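Local coordinates for uncharacterized protein ScGH5_18 (Streptomyces cattleya, PDB 7LR8) that probably hydrolyses the beta-1,4 bond between mannose and N-acetylglucosamine of N-glycan cores, as a family 5 glycoside hydrolase, and is held here with that disaccharide bound, at residues V18-S23 with W304-V309; S126-Y131 with R178-A183; D205-T210 with P371-C376; S239-Q244 with A385-T390. The protein carries 1 engineered substitution. One frame throughout, in Å; residues are numbered along the deposited sequence.

Contact 1: V18-S23 with W304-V309; sequences VNYTPS and WCSHDV. With BMA (beta-D-mannopyranose), chain D.
Thr21 OG1 donates to His307 O over 2.7 Å, lying in the carbonyl plane on a lone pair, with a C=O...donor angle of 122°. One residue back, Ser306 OG accepts Thr21 N at 3.0 Å and is hydrogen-bonded to His307 ND1 at 2.8 Å, so this hydroxyl ties both loops to the imidazole; on the far side of that ring, NE2 is paired with Ser44. The backbone bond from Ser306 N to Asn19 O, 2.9 Å, completes the polar core.

Farther out, Tyr20 turns its CD1 edge toward Ser306 OG while its own hydroxyl bonds Asp41. Asn19 crosses Trp304 at about a right angle, Asn19 CB standing 3.4 Å from Trp304 CE3, and its amide is held by Arg54, Gln267 O and Trp303 O. The indole has a neighbour on each face, both offset toward its rim: C3 of the mannose 3.8 Å above one, Cys305 CB over the other. A cis peptide joins Trp304 to Cys305. Strands 15-19 and 298-304 are the first and last of the eight-stranded parallel barrel, and the cis bond after a sugar-stacking tryptophan is consistent with the substrate cleft of (beta/alpha)8 glycoside hydrolases of this clan.

Contact 2: S126-Y131 with R178-A183; sequences SGQAEY and RRMLDA. With AE3 (2-(2-ethoxyethoxy)ethanol), chain F.
Ala129 and Ala183 meet methyl to methyl, CB to CB 3.9 Å, where the two helices come nearest, and Ala183 CB also rests 3.4 Å from Ala129 O. Beside this pair Met180 is bent at chi2 and chi3: chi2 of -59° places Met180 SD, 3.7 Å from Gln128 CB, and the methyl CE reaches Ala129 CB at 4.0 Å. Small residues at the closest point fit the measured 8.6 Å between the helix axes.

On the partly exposed side, Arg179 runs extended from CG to NE and brings NH2 within 3.9 Å of Ser126 CB, one face of the guanidinium lying over Ser126 N. Arg179 NH1 donates to O4 of the bound 2-(2-ethoxyethoxy)ethanol over 3.0 Å at 154°, in a pocket that Phe119, Thr120, Pro122 and Val125 complete. An alanine in place of Arg179 would lose the guanidinium and would probably leave O4 of that ligand without this donor and open a gap beside Ser126.

The second shell fixes the packing partners. The Gln128 amide is bonded at OE1 by Trp176 NE1 and at NE2 to Leu118 O, which sets the orientation of the chain that Met180 crosses. Val125, Leu132 and Val150 add apolar surface around Met180, the last of them from the barrel strand beneath. With N-to-C directions only 30° apart, helices 122-139 and 170-187 pack as neighbours in the outer layer of a (beta/alpha)8 barrel, flanking strand 145-152 in chain order.

Contact 3: D205-T210 with P371-C376; sequences DDHPFT and PARSVC
Ser374 OG donates to Asp205 OD2 at 2.8 Å, the shortest direct bond between the two segments, and Ser374 N reaches the other oxygen, Asp205 OD1, at 2.9 Å. Both donors come from the syn side and 26° out of the carboxylate plane, so a single residue, through its backbone and its hydroxyl, grips both oxygens of the carboxylate. The contact joins a loop of the (beta/alpha)8 barrel, between its fifth and sixth strands, to the C-terminal alpha/beta unit, in the connection from strand 358-362 to helix 381-391.

The second clamp is Arg373, whose side chain bends at chi3, 87°, which places NE to one side of the aliphatic chain. Arg373 NH2 donates to His207 O at 2.9 Å and Arg373 NH1 to Phe209 O at 3.0 Å; each carbonyl oxygen sits roughly 25° out of the guanidinium plane. Gln369 O and Ala370 O, from its own side, take further N-H groups. The carbonyl oxygens around the guanidinium would probably stabilise its positive charge; the Asp205 carboxylate does not touch it. A leucine in place of Arg373 would probably leave the carbonyls of His207 and Phe209 without these donors and let the loop shift against the C-terminal unit.

Around the clamp, His207 CB approaches Arg373 NH1 at 3.6 Å. The His207 ring is bonded through NE2 to Asn155, and Thr210 crosses the arginine at about a right angle. At the exposed edge a water donates to Pro371 O at 2.7 Å and to Asp206 OD1 at 3.3 Å.

Contact 4: S239-Q244 with A385-T390; sequences STATAQ and AFMRLT
Met387 and Ala241 form the tight, buried half of a helix-helix packing in which helix 240-253 of the (beta/alpha)8 barrel is met nearly perpendicularly, at 94°, by helix 381-391 of the C-terminal alpha/beta unit. The axes stay 10.0 Å apart, and the methionine reaches across that separation. Its chi2 of -52° bends the chain and places Met387 SD 3.8 Å from Ala241 CA. Met387 CG lies 3.9 Å from Ala241 CB, and its methyl CE touches Ala241 O at 3.7 Å. Gln244 CB also touches the sulfur, so the side chain lies against one helical turn, meeting Ala241 and Gln244. Tyr235 of helix 231-235 also packs against Ala241.

Toward solvent the contact narrows to one close touch and a water bridge. Gln244 and Thr390 meet tip to tip, CD of the Gln244 amide 3.4 Å from Thr390 CG2. Thr240 and Thr390 only approach each other, methyl to methyl. A water bridges Gln244 and Thr390, donating to Thr390 OG1 at 2.8 Å and weakly to Gln244 OE1. That threonine hydroxyl is itself anchored to its own helix: Thr390 OG1 donates to Phe386 O at 2.9 Å from above the carbonyl plane, with Thr390 N bonding the same oxygen from the opposite face.

How the contacts relate
From the N terminus, the first barrel strand opens contact 1, which closes after 280 intervening residues at the end of the eighth strand and so shuts the barrel. Contact 2 opens and closes within that span, bringing together two successive outer helices with 46 residues between them. Contacts 3 and 4 then start from the barrel, in a loop and in a helix, but find their partners beyond strand 298-304, so each crosses contact 1; they also cross each other. Both fasten the C-terminal alpha/beta unit to the barrel, their centres about 21 Å apart. Contact 2 precedes them in series and lies across the chain's centre from contact 4.

Contact 1: V18-S23 with W304-V309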
loop_
_atom_site.group_PDB
_atom_site.type_symbol
_atom_site.label_atom_id
_atom_site.label_comp_id
_atom_site.label_asym_id
_atom_site.label_seq_id
_atom_site.Cartn_x
_atom_site.Cartn_y
_atom_site.Cartn_z
ATOM N N VAL B 18 3.434 0.858 27.319
ATOM C CA VAL B 18 3.059 1.843 26.308
ATOM C C VAL B 18 2.993 1.180 24.946
ATOM O O VAL B 18 3.686 0.194 24.670
ATOM C CB VAL B 18 4.023 3.048 26.246
ATOM C CG1 VAL B 18 3.943 3.858 27.519
ATOM C CG2 VAL B 18 5.450 2.592 25.992
ATOM N N ASN B 19 2.131 1.727 24.095
ATOM C CA ASN B 19 2.182 1.454 22.665
ATOM C C ASN B 19 3.321 2.263 22.063
ATOM O O ASN B 19 3.320 3.492 22.165
ATOM C CB ASN B 19 0.847 1.817 22.020
ATOM C CG ASN B 19 -0.265 0.918 22.493
ATOM O OD1 ASN B 19 -0.433 -0.175 21.975
ATOM N ND2 ASN B 19 -1.006 1.354 23.509
ATOM N N TYR B 20 4.278 1.581 21.427
ATOM C CA TYR B 20 5.531 2.210 21.016
ATOM C C TYR B 20 5.368 2.847 19.638
ATOM O O TYR B 20 5.198 2.141 18.634
ATOM C CB TYR B 20 6.670 1.191 21.029
ATOM C CG TYR B 20 7.966 1.724 20.458
ATOM C CD1 TYR B 20 8.401 3.026 20.750
ATOM C CD2 TYR B 20 8.756 0.932 19.626
ATOM C CE1 TYR B 20 9.578 3.521 20.206
ATOM C CE2 TYR B 20 9.935 1.414 19.082
ATOM C CZ TYR B 20 10.340 2.710 19.376
ATOM O OH TYR B 20 11.516 3.186 18.835
ATOM N N THR B 21 5.406 4.190 19.599
ATOM C CA THR B 21 5.443 4.952 18.353
ATOM C C THR B 21 6.857 5.486 18.143
ATOM O O THR B 21 7.264 6.444 18.817
ATOM C CB THR B 21 4.436 6.109 18.381
ATOM O OG1 THR B 21 4.466 6.747 19.663
ATOM C CG2 THR B 21 3.013 5.622 18.111
ATOM N N PRO B 22 7.648 4.918 17.233
ATOM C CA PRO B 22 9.039 5.379 17.073
ATOM C C PRO B 22 9.124 6.866 16.766
ATOM O O PRO B 22 8.433 7.383 15.885
ATOM C CB PRO B 22 9.553 4.533 15.903
ATOM C CG PRO B 22 8.730 3.274 15.986
ATOM C CD PRO B 22 7.357 3.743 16.391
ATOM N N SER B 23 9.983 7.563 17.513
ATOM C CA SER B 23 10.030 9.016 17.388
ATOM C C SER B 23 10.619 9.449 16.050
ATOM O O SER B 23 10.190 10.463 15.479
ATOM C CB SER B 23 10.829 9.614 18.546
ATOM O OG SER B 23 12.211 9.306 18.437
ATOM N N TRP B 304 -1.534 4.753 24.962
ATOM C CA TRP B 304 -1.271 5.189 23.591
ATOM C C TRP B 304 -0.996 6.682 23.647
ATOM O O TRP B 304 -1.921 7.463 23.873
ATOM C CB TRP B 304 -2.456 4.932 22.663
ATOM C CG TRP B 304 -2.079 5.236 21.240
ATOM C CD1 TRP B 304 -1.911 6.469 20.673
ATOM C CD2 TRP B 304 -1.765 4.277 20.216
ATOM N NE1 TRP B 304 -1.514 6.337 19.362
ATOM C CE2 TRP B 304 -1.425 5.001 19.057
ATOM C CE3 TRP B 304 -1.755 2.879 20.166
ATOM C CZ2 TRP B 304 -1.060 4.372 17.875
ATOM C CZ3 TRP B 304 -1.399 2.263 18.989
ATOM C CH2 TRP B 304 -1.061 3.001 17.860
ATOM N N CYS B 305 0.248 7.092 23.396
ATOM C CA CYS B 305 1.340 6.250 22.934
ATOM C C CYS B 305 2.631 6.753 23.579
ATOM O O CYS B 305 2.605 7.699 24.375
ATOM C CB CYS B 305 1.446 6.293 21.411
ATOM S SG CYS B 305 1.428 7.983 20.742
ATOM N N SER B 306 3.758 6.133 23.233
ATOM C CA SER B 306 5.013 6.505 23.882
ATOM C C SER B 306 5.453 7.904 23.459
ATOM O O SER B 306 5.782 8.748 24.309
ATOM C CB SER B 306 6.087 5.461 23.569
ATOM O OG SER B 306 6.410 5.431 22.189
ATOM N N HIS B 307 5.428 8.182 22.149
ATOM C CA HIS B 307 6.020 9.392 21.600
ATOM C C HIS B 307 5.060 10.102 20.662
ATOM O O HIS B 307 4.332 9.467 19.891
ATOM C CB HIS B 307 7.320 9.071 20.864
ATOM C CG HIS B 307 8.419 8.608 21.768
ATOM N ND1 HIS B 307 8.555 7.293 22.163
ATOM C CD2 HIS B 307 9.413 9.292 22.383
ATOM C CE1 HIS B 307 9.598 7.185 22.968
ATOM N NE2 HIS B 307 10.131 8.384 23.124
ATOM N N ASP B 308 5.076 11.427 20.736
ATOM C CA ASP B 308 4.366 12.256 19.778
ATOM C C ASP B 308 4.787 11.904 18.360
ATOM O O ASP B 308 5.917 11.466 18.111
ATOM C CB ASP B 308 4.672 13.739 20.015
ATOM C CG ASP B 308 3.938 14.331 21.218
ATOM O OD1 ASP B 308 2.940 13.744 21.691
ATOM O OD2 ASP B 308 4.384 15.399 21.678
ATOM N N VAL B 309 3.863 12.132 17.411
ATOM C CA VAL B 309 4.136 11.948 15.987
ATOM C C VAL B 309 4.737 13.228 15.429
ATOM O O VAL B 309 4.303 14.340 15.769
ATOM C CB VAL B 309 2.852 11.559 15.229
ATOM C CG1 VAL B 309 3.155 11.299 13.743
ATOM C CG2 VAL B 309 2.217 10.327 15.872
HETATM C C1 BMA D . -6.655 3.485 17.719
HETATM C C2 BMA D . -5.179 3.023 17.496
HETATM C C3 BMA D . -4.552 3.894 16.427
HETATM C C4 BMA D . -4.864 5.428 16.708
HETATM C C5 BMA D . -5.521 5.625 18.103
HETATM C C6 BMA D . -5.932 7.054 18.379
HETATM O O2 BMA D . -5.106 1.664 17.093
HETATM O O3 BMA D . -4.961 3.460 15.105
HETATM O O4 BMA D . -3.655 6.135 16.655
HETATM O O5 BMA D . -6.734 4.853 18.180
HETATM O O6 BMA D . -6.909 7.423 17.375
HETATM O O HOH W 1 6.096 9.038 16.508
#

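Contact 2: S126-Y131 with R178-A183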
loop_
_atom_site.group_PDB
_atom_site.type_symbol
_atom_site.label_atom_id
_atom_site.label_comp_id
_atom_site.label_asym_id
_atom_site.label_seq_id
_atom_site.Cartn_x
_atom_site.Cartn_y
_atom_site.Cartn_z
ATOM N N SER B 126 -4.044 -17.983 4.160
ATOM C CA SER B 126 -2.874 -18.825 4.363
ATOM C C SER B 126 -1.623 -17.963 4.472
ATOM O O SER B 126 -0.716 -18.260 5.261
ATOM C CB SER B 126 -2.767 -19.842 3.216
ATOM O OG SER B 126 -1.422 -20.205 2.954
ATOM N N GLY B 127 -1.565 -16.886 3.690
ATOM C CA GLY B 127 -0.434 -15.977 3.785
ATOM C C GLY B 127 -0.343 -15.286 5.134
ATOM O O GLY B 127 0.753 -15.119 5.676
ATOM N N GLN B 128 -1.489 -14.871 5.683
ATOM C CA GLN B 128 -1.508 -14.218 6.999
ATOM C C GLN B 128 -1.071 -15.179 8.091
ATOM O O GLN B 128 -0.313 -14.797 8.994
ATOM C CB GLN B 128 -2.902 -13.699 7.330
ATOM C CG GLN B 128 -3.429 -12.606 6.426
ATOM C CD GLN B 128 -4.921 -12.496 6.562
ATOM O OE1 GLN B 128 -5.588 -13.477 6.897
ATOM N NE2 GLN B 128 -5.461 -11.303 6.324
ATOM N N ALA B 129 -1.547 -16.431 8.026
ATOM C CA ALA B 129 -1.188 -17.427 9.031
ATOM C C ALA B 129 0.307 -17.698 9.022
ATOM O O ALA B 129 0.928 -17.814 10.085
ATOM C CB ALA B 129 -1.981 -18.720 8.796
ATOM N N GLU B 130 0.911 -17.800 7.832
ATOM C CA GLU B 130 2.343 -18.077 7.770
ATOM C C GLU B 130 3.153 -16.894 8.286
ATOM O O GLU B 130 4.191 -17.080 8.937
ATOM C CB GLU B 130 2.748 -18.428 6.333
ATOM C CG GLU B 130 4.220 -18.818 6.137
ATOM C CD GLU B 130 4.729 -19.945 7.055
ATOM O OE1 GLU B 130 3.939 -20.701 7.678
ATOM O OE2 GLU B 130 5.957 -20.058 7.164
ATOM N N TYR B 131 2.682 -15.677 8.004
ATOM C CA TYR B 131 3.308 -14.464 8.520
ATOM C C TYR B 131 3.294 -14.434 10.050
ATOM O O TYR B 131 4.335 -14.230 10.684
ATOM C CB TYR B 131 2.573 -13.259 7.924
ATOM C CG TYR B 131 2.797 -11.913 8.555
ATOM C CD1 TYR B 131 4.034 -11.281 8.511
ATOM C CD2 TYR B 131 1.752 -11.260 9.186
ATOM C CE1 TYR B 131 4.218 -10.016 9.084
ATOM C CE2 TYR B 131 1.928 -9.987 9.772
ATOM C CZ TYR B 131 3.167 -9.384 9.717
ATOM O OH TYR B 131 3.362 -8.128 10.267
ATOM N N ARG B 178 -9.686 -17.819 15.012
ATOM C CA ARG B 178 -9.139 -19.072 15.530
ATOM C C ARG B 178 -7.985 -19.565 14.669
ATOM O O ARG B 178 -6.989 -20.089 15.187
ATOM C CB ARG B 178 -10.233 -20.135 15.619
ATOM C CG ARG B 178 -10.999 -20.069 16.931
ATOM C CD ARG B 178 -12.105 -21.102 16.998
ATOM N NE ARG B 178 -13.254 -20.693 16.198
ATOM C CZ ARG B 178 -14.317 -20.063 16.687
ATOM N NH1 ARG B 178 -15.314 -19.727 15.882
ATOM N NH2 ARG B 178 -14.384 -19.779 17.979
ATOM N N ARG B 179 -8.100 -19.402 13.349
ATOM C CA ARG B 179 -7.016 -19.809 12.463
ATOM C C ARG B 179 -5.776 -18.949 12.681
ATOM O O ARG B 179 -4.655 -19.470 12.720
ATOM C CB ARG B 179 -7.474 -19.731 11.013
ATOM C CG ARG B 179 -6.419 -20.154 10.027
ATOM C CD ARG B 179 -7.054 -20.659 8.763
ATOM N NE ARG B 179 -6.028 -21.095 7.830
ATOM C CZ ARG B 179 -6.214 -21.202 6.521
ATOM N NH1 ARG B 179 -7.398 -20.909 5.995
ATOM N NH2 ARG B 179 -5.214 -21.602 5.747
ATOM N N MET B 180 -5.958 -17.633 12.818
ATOM C CA MET B 180 -4.825 -16.752 13.092
ATOM C C MET B 180 -4.157 -17.113 14.409
ATOM O O MET B 180 -2.925 -17.206 14.488
ATOM C CB MET B 180 -5.272 -15.290 13.101
ATOM C CG MET B 180 -5.778 -14.775 11.744
ATOM S SD MET B 180 -4.532 -14.900 10.425
ATOM C CE MET B 180 -5.137 -16.328 9.544
ATOM N N LEU B 181 -4.956 -17.329 15.459
ATOM C CA LEU B 181 -4.376 -17.603 16.772
ATOM C C LEU B 181 -3.727 -18.984 16.843
ATOM O O LEU B 181 -2.713 -19.150 17.536
ATOM C CB LEU B 181 -5.444 -17.457 17.849
ATOM C CG LEU B 181 -5.775 -15.982 18.090
ATOM C CD1 LEU B 181 -7.151 -15.856 18.685
ATOM C CD2 LEU B 181 -4.716 -15.320 19.001
ATOM N N ASP B 182 -4.282 -19.983 16.146
ATOM C CA ASP B 182 -3.608 -21.275 16.071
ATOM C C ASP B 182 -2.232 -21.126 15.430
ATOM O O ASP B 182 -1.272 -21.780 15.850
ATOM C CB ASP B 182 -4.449 -22.284 15.284
ATOM C CG ASP B 182 -5.678 -22.767 16.044
ATOM O OD1 ASP B 182 -5.779 -22.535 17.267
ATOM O OD2 ASP B 182 -6.558 -23.387 15.403
ATOM N N ALA B 183 -2.116 -20.263 14.416
ATOM C CA ALA B 183 -0.818 -20.031 13.791
ATOM C C ALA B 183 0.156 -19.381 14.764
ATOM O O ALA B 183 1.327 -19.776 14.832
ATOM C CB ALA B 183 -0.978 -19.169 12.543
HETATM C C1 AE3 F . -9.857 -24.750 5.066
HETATM C C2 AE3 F . -10.585 -24.065 3.913
HETATM O O2 AE3 F . -9.734 -23.142 3.298
HETATM C C3 AE3 F . -10.365 -21.936 2.980
HETATM C C4 AE3 F . -9.804 -20.831 3.873
HETATM O O3 AE3 F . -10.770 -19.836 4.061
HETATM C C5 AE3 F . -10.321 -18.735 4.800
HETATM C C6 AE3 F . -10.807 -18.842 6.245
HETATM O O4 AE3 F . -9.877 -19.562 7.006
#

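Contact 3: D205-T210 with P371-C376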
loop_
_atom_site.group_PDB
_atom_site.type_symbol
_atom_site.label_atom_id
_atom_site.label_comp_id
_atom_site.label_asym_id
_atom_site.label_seq_id
_atom_site.Cartn_x
_atom_site.Cartn_y
_atom_site.Cartn_z
ATOM N N ASP B 205 -24.228 -2.287 16.434
ATOM C CA ASP B 205 -25.116 -3.359 16.004
ATOM C C ASP B 205 -24.687 -3.856 14.631
ATOM O O ASP B 205 -24.252 -3.077 13.778
ATOM C CB ASP B 205 -26.569 -2.879 15.953
ATOM C CG ASP B 205 -27.082 -2.395 17.295
ATOM O OD1 ASP B 205 -26.577 -2.842 18.344
ATOM O OD2 ASP B 205 -28.002 -1.561 17.298
ATOM N N ASP B 206 -24.781 -5.167 14.428
ATOM C CA ASP B 206 -24.488 -5.836 13.159
ATOM C C ASP B 206 -23.005 -5.830 12.790
ATOM O O ASP B 206 -22.653 -6.315 11.711
ATOM C CB ASP B 206 -25.296 -5.242 11.996
ATOM C CG ASP B 206 -26.784 -5.243 12.273
ATOM O OD1 ASP B 206 -27.289 -6.254 12.806
ATOM O OD2 ASP B 206 -27.448 -4.230 11.965
ATOM N N HIS B 207 -22.123 -5.319 13.643
ATOM C CA HIS B 207 -20.687 -5.432 13.388
ATOM C C HIS B 207 -20.259 -6.896 13.493
ATOM O O HIS B 207 -20.674 -7.591 14.426
ATOM C CB HIS B 207 -19.917 -4.556 14.386
ATOM C CG HIS B 207 -18.444 -4.484 14.126
ATOM N ND1 HIS B 207 -17.911 -3.839 13.030
ATOM C CD2 HIS B 207 -17.391 -4.955 14.840
ATOM C CE1 HIS B 207 -16.591 -3.918 13.079
ATOM N NE2 HIS B 207 -16.252 -4.603 14.158
ATOM N N PRO B 208 -19.451 -7.401 12.552
ATOM C CA PRO B 208 -19.208 -8.854 12.489
ATOM C C PRO B 208 -18.376 -9.382 13.637
ATOM O O PRO B 208 -18.477 -10.573 13.967
ATOM C CB PRO B 208 -18.469 -9.035 11.152
ATOM C CG PRO B 208 -18.727 -7.795 10.384
ATOM C CD PRO B 208 -18.884 -6.695 11.393
ATOM N N PHE B 209 -17.522 -8.552 14.223
ATOM C CA PHE B 209 -16.713 -8.962 15.358
ATOM C C PHE B 209 -17.507 -8.659 16.615
ATOM O O PHE B 209 -17.984 -7.533 16.791
ATOM C CB PHE B 209 -15.362 -8.245 15.348
ATOM C CG PHE B 209 -14.384 -8.807 14.337
ATOM C CD1 PHE B 209 -14.468 -8.459 12.993
ATOM C CD2 PHE B 209 -13.370 -9.666 14.740
ATOM C CE1 PHE B 209 -13.558 -8.979 12.059
ATOM C CE2 PHE B 209 -12.459 -10.191 13.822
ATOM C CZ PHE B 209 -12.555 -9.850 12.474
ATOM N N THR B 210 -17.702 -9.673 17.454
ATOM C CA THR B 210 -18.679 -9.592 18.528
ATOM C C THR B 210 -18.015 -9.508 19.897
ATOM O O THR B 210 -16.817 -9.783 20.044
ATOM C CB THR B 210 -19.608 -10.813 18.501
ATOM O OG1 THR B 210 -18.857 -11.992 18.834
ATOM C CG2 THR B 210 -20.248 -10.983 17.117
ATOM N N PRO B 371 -27.003 -8.526 18.567
ATOM C CA PRO B 371 -27.648 -7.607 17.610
ATOM C C PRO B 371 -28.131 -6.289 18.215
ATOM O O PRO B 371 -28.504 -5.387 17.454
ATOM C CB PRO B 371 -28.832 -8.428 17.092
ATOM C CG PRO B 371 -29.156 -9.335 18.236
ATOM C CD PRO B 371 -27.833 -9.715 18.828
ATOM N N ALA B 372 -28.152 -6.144 19.541
ATOM C CA ALA B 372 -28.608 -4.901 20.155
ATOM C C ALA B 372 -27.556 -4.338 21.100
ATOM O O ALA B 372 -27.887 -3.719 22.115
ATOM C CB ALA B 372 -29.936 -5.105 20.884
ATOM N N ARG B 373 -26.279 -4.529 20.773
ATOM C CA ARG B 373 -25.208 -4.107 21.664
ATOM C C ARG B 373 -25.089 -2.597 21.772
ATOM O O ARG B 373 -24.393 -2.116 22.676
ATOM C CB ARG B 373 -23.877 -4.697 21.200
ATOM C CG ARG B 373 -23.328 -4.099 19.913
ATOM C CD ARG B 373 -22.116 -4.897 19.431
ATOM N NE ARG B 373 -22.499 -6.024 18.588
ATOM C CZ ARG B 373 -21.698 -6.582 17.696
ATOM N NH1 ARG B 373 -20.467 -6.123 17.535
ATOM N NH2 ARG B 373 -22.140 -7.592 16.955
ATOM N N SER B 374 -25.754 -1.838 20.895
ATOM C CA SER B 374 -25.651 -0.386 20.968
ATOM C C SER B 374 -26.194 0.186 22.277
ATOM O O SER B 374 -25.929 1.356 22.570
ATOM C CB SER B 374 -26.370 0.257 19.774
ATOM O OG SER B 374 -27.727 -0.132 19.712
ATOM N N VAL B 375 -26.926 -0.598 23.073
ATOM C CA VAL B 375 -27.299 -0.134 24.406
ATOM C C VAL B 375 -26.064 0.068 25.269
ATOM O O VAL B 375 -26.123 0.764 26.291
ATOM C CB VAL B 375 -28.280 -1.114 25.083
ATOM C CG1 VAL B 375 -29.583 -1.197 24.290
ATOM C CG2 VAL B 375 -27.640 -2.494 25.270
ATOM N N CYS B 376 -24.940 -0.523 24.879
ATOM C CA CYS B 376 -23.681 -0.381 25.593
ATOM C C CYS B 376 -22.889 0.838 25.153
ATOM O O CYS B 376 -21.926 1.205 25.837
ATOM C CB CYS B 376 -22.821 -1.632 25.398
ATOM S SG CYS B 376 -23.573 -3.149 26.027
HETATM O O HOH W 2 -29.331 -4.854 14.956
#

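Contact 4: S239-Q244 with A385-T390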
loop_
_atom_site.group_PDB
_atom_site.type_symbol
_atom_site.label_atom_id
_atom_site.label_comp_id
_atom_site.label_asym_id
_atom_site.label_seq_id
_atom_site.Cartn_x
_atom_site.Cartn_y
_atom_site.Cartn_z
ATOM N N SER B 239 -16.423 14.986 32.577
ATOM C CA SER B 239 -17.522 14.215 33.133
ATOM C C SER B 239 -17.023 12.918 33.762
ATOM O O SER B 239 -15.923 12.431 33.480
ATOM C CB SER B 239 -18.540 13.883 32.043
ATOM O OG SER B 239 -17.947 13.061 31.037
ATOM N N THR B 240 -17.873 12.346 34.614
ATOM C CA THR B 240 -17.601 11.022 35.158
ATOM C C THR B 240 -17.487 9.987 34.045
ATOM O O THR B 240 -16.600 9.122 34.080
ATOM C CB THR B 240 -18.701 10.637 36.151
ATOM O OG1 THR B 240 -18.787 11.628 37.186
ATOM C CG2 THR B 240 -18.414 9.283 36.780
ATOM N N ALA B 241 -18.359 10.073 33.030
ATOM C CA ALA B 241 -18.336 9.091 31.944
ATOM C C ALA B 241 -17.017 9.125 31.187
ATOM O O ALA B 241 -16.498 8.080 30.779
ATOM C CB ALA B 241 -19.498 9.331 30.972
ATOM N N THR B 242 -16.460 10.318 30.977
ATOM C CA THR B 242 -15.201 10.393 30.247
ATOM C C THR B 242 -14.060 9.800 31.069
ATOM O O THR B 242 -13.211 9.084 30.526
ATOM C CB THR B 242 -14.921 11.841 29.852
ATOM O OG1 THR B 242 -15.876 12.243 28.859
ATOM C CG2 THR B 242 -13.527 11.992 29.276
ATOM N N ALA B 243 -14.056 10.038 32.384
ATOM C CA ALA B 243 -12.984 9.525 33.240
ATOM C C ALA B 243 -13.100 8.024 33.470
ATOM O O ALA B 243 -12.094 7.358 33.738
ATOM C CB ALA B 243 -12.987 10.246 34.586
ATOM N N GLN B 244 -14.311 7.484 33.417
ATOM C CA GLN B 244 -14.548 6.091 33.746
ATOM C C GLN B 244 -14.699 5.219 32.507
ATOM O O GLN B 244 -14.997 4.026 32.632
ATOM C CB GLN B 244 -15.798 5.982 34.628
ATOM C CG GLN B 244 -15.650 6.601 36.035
ATOM C CD GLN B 244 -14.955 5.660 37.001
ATOM O OE1 GLN B 244 -14.871 4.454 36.758
ATOM N NE2 GLN B 244 -14.470 6.202 38.106
ATOM N N ALA B 385 -26.596 3.646 32.706
ATOM C CA ALA B 385 -26.825 3.020 34.007
ATOM C C ALA B 385 -25.507 2.656 34.681
ATOM O O ALA B 385 -25.383 2.774 35.904
ATOM C CB ALA B 385 -27.712 1.785 33.864
ATOM N N PHE B 386 -24.514 2.210 33.910
ATOM C CA PHE B 386 -23.217 1.883 34.500
ATOM C C PHE B 386 -22.559 3.124 35.077
ATOM O O PHE B 386 -21.985 3.083 36.173
ATOM C CB PHE B 386 -22.294 1.235 33.460
ATOM C CG PHE B 386 -20.967 0.773 34.028
ATOM C CD1 PHE B 386 -19.902 1.659 34.160
ATOM C CD2 PHE B 386 -20.782 -0.554 34.404
ATOM C CE1 PHE B 386 -18.679 1.235 34.687
ATOM C CE2 PHE B 386 -19.565 -0.995 34.931
ATOM C CZ PHE B 386 -18.512 -0.096 35.072
ATOM N N MET B 387 -22.631 4.237 34.350
ATOM C CA MET B 387 -22.014 5.464 34.830
ATOM C C MET B 387 -22.731 6.015 36.052
ATOM O O MET B 387 -22.088 6.618 36.916
ATOM C CB MET B 387 -21.976 6.506 33.715
ATOM C CG MET B 387 -21.052 6.113 32.558
ATOM S SD MET B 387 -19.394 5.671 33.143
ATOM C CE MET B 387 -18.631 5.149 31.589
ATOM N N ARG B 388 -24.051 5.833 36.142
ATOM C CA ARG B 388 -24.760 6.317 37.323
ATOM C C ARG B 388 -24.414 5.472 38.545
ATOM O O ARG B 388 -24.165 6.013 39.628
ATOM C CB ARG B 388 -26.269 6.326 37.072
ATOM N N LEU B 389 -24.376 4.146 38.384
ATOM C CA LEU B 389 -23.923 3.293 39.480
ATOM C C LEU B 389 -22.504 3.652 39.892
ATOM O O LEU B 389 -22.171 3.647 41.084
ATOM C CB LEU B 389 -23.995 1.821 39.068
ATOM C CG LEU B 389 -25.372 1.171 39.006
ATOM C CD1 LEU B 389 -25.268 -0.162 38.277
ATOM C CD2 LEU B 389 -25.937 0.988 40.405
ATOM N N THR B 390 -21.650 3.949 38.907
ATOM C CA THR B 390 -20.270 4.318 39.195
ATOM C C THR B 390 -20.207 5.620 39.985
ATOM O O THR B 390 -19.478 5.725 40.979
ATOM C CB THR B 390 -19.478 4.446 37.899
ATOM O OG1 THR B 390 -19.321 3.150 37.306
ATOM C CG2 THR B 390 -18.103 5.043 38.188
HETATM O O HOH W 3 -16.860 1.932 37.601
#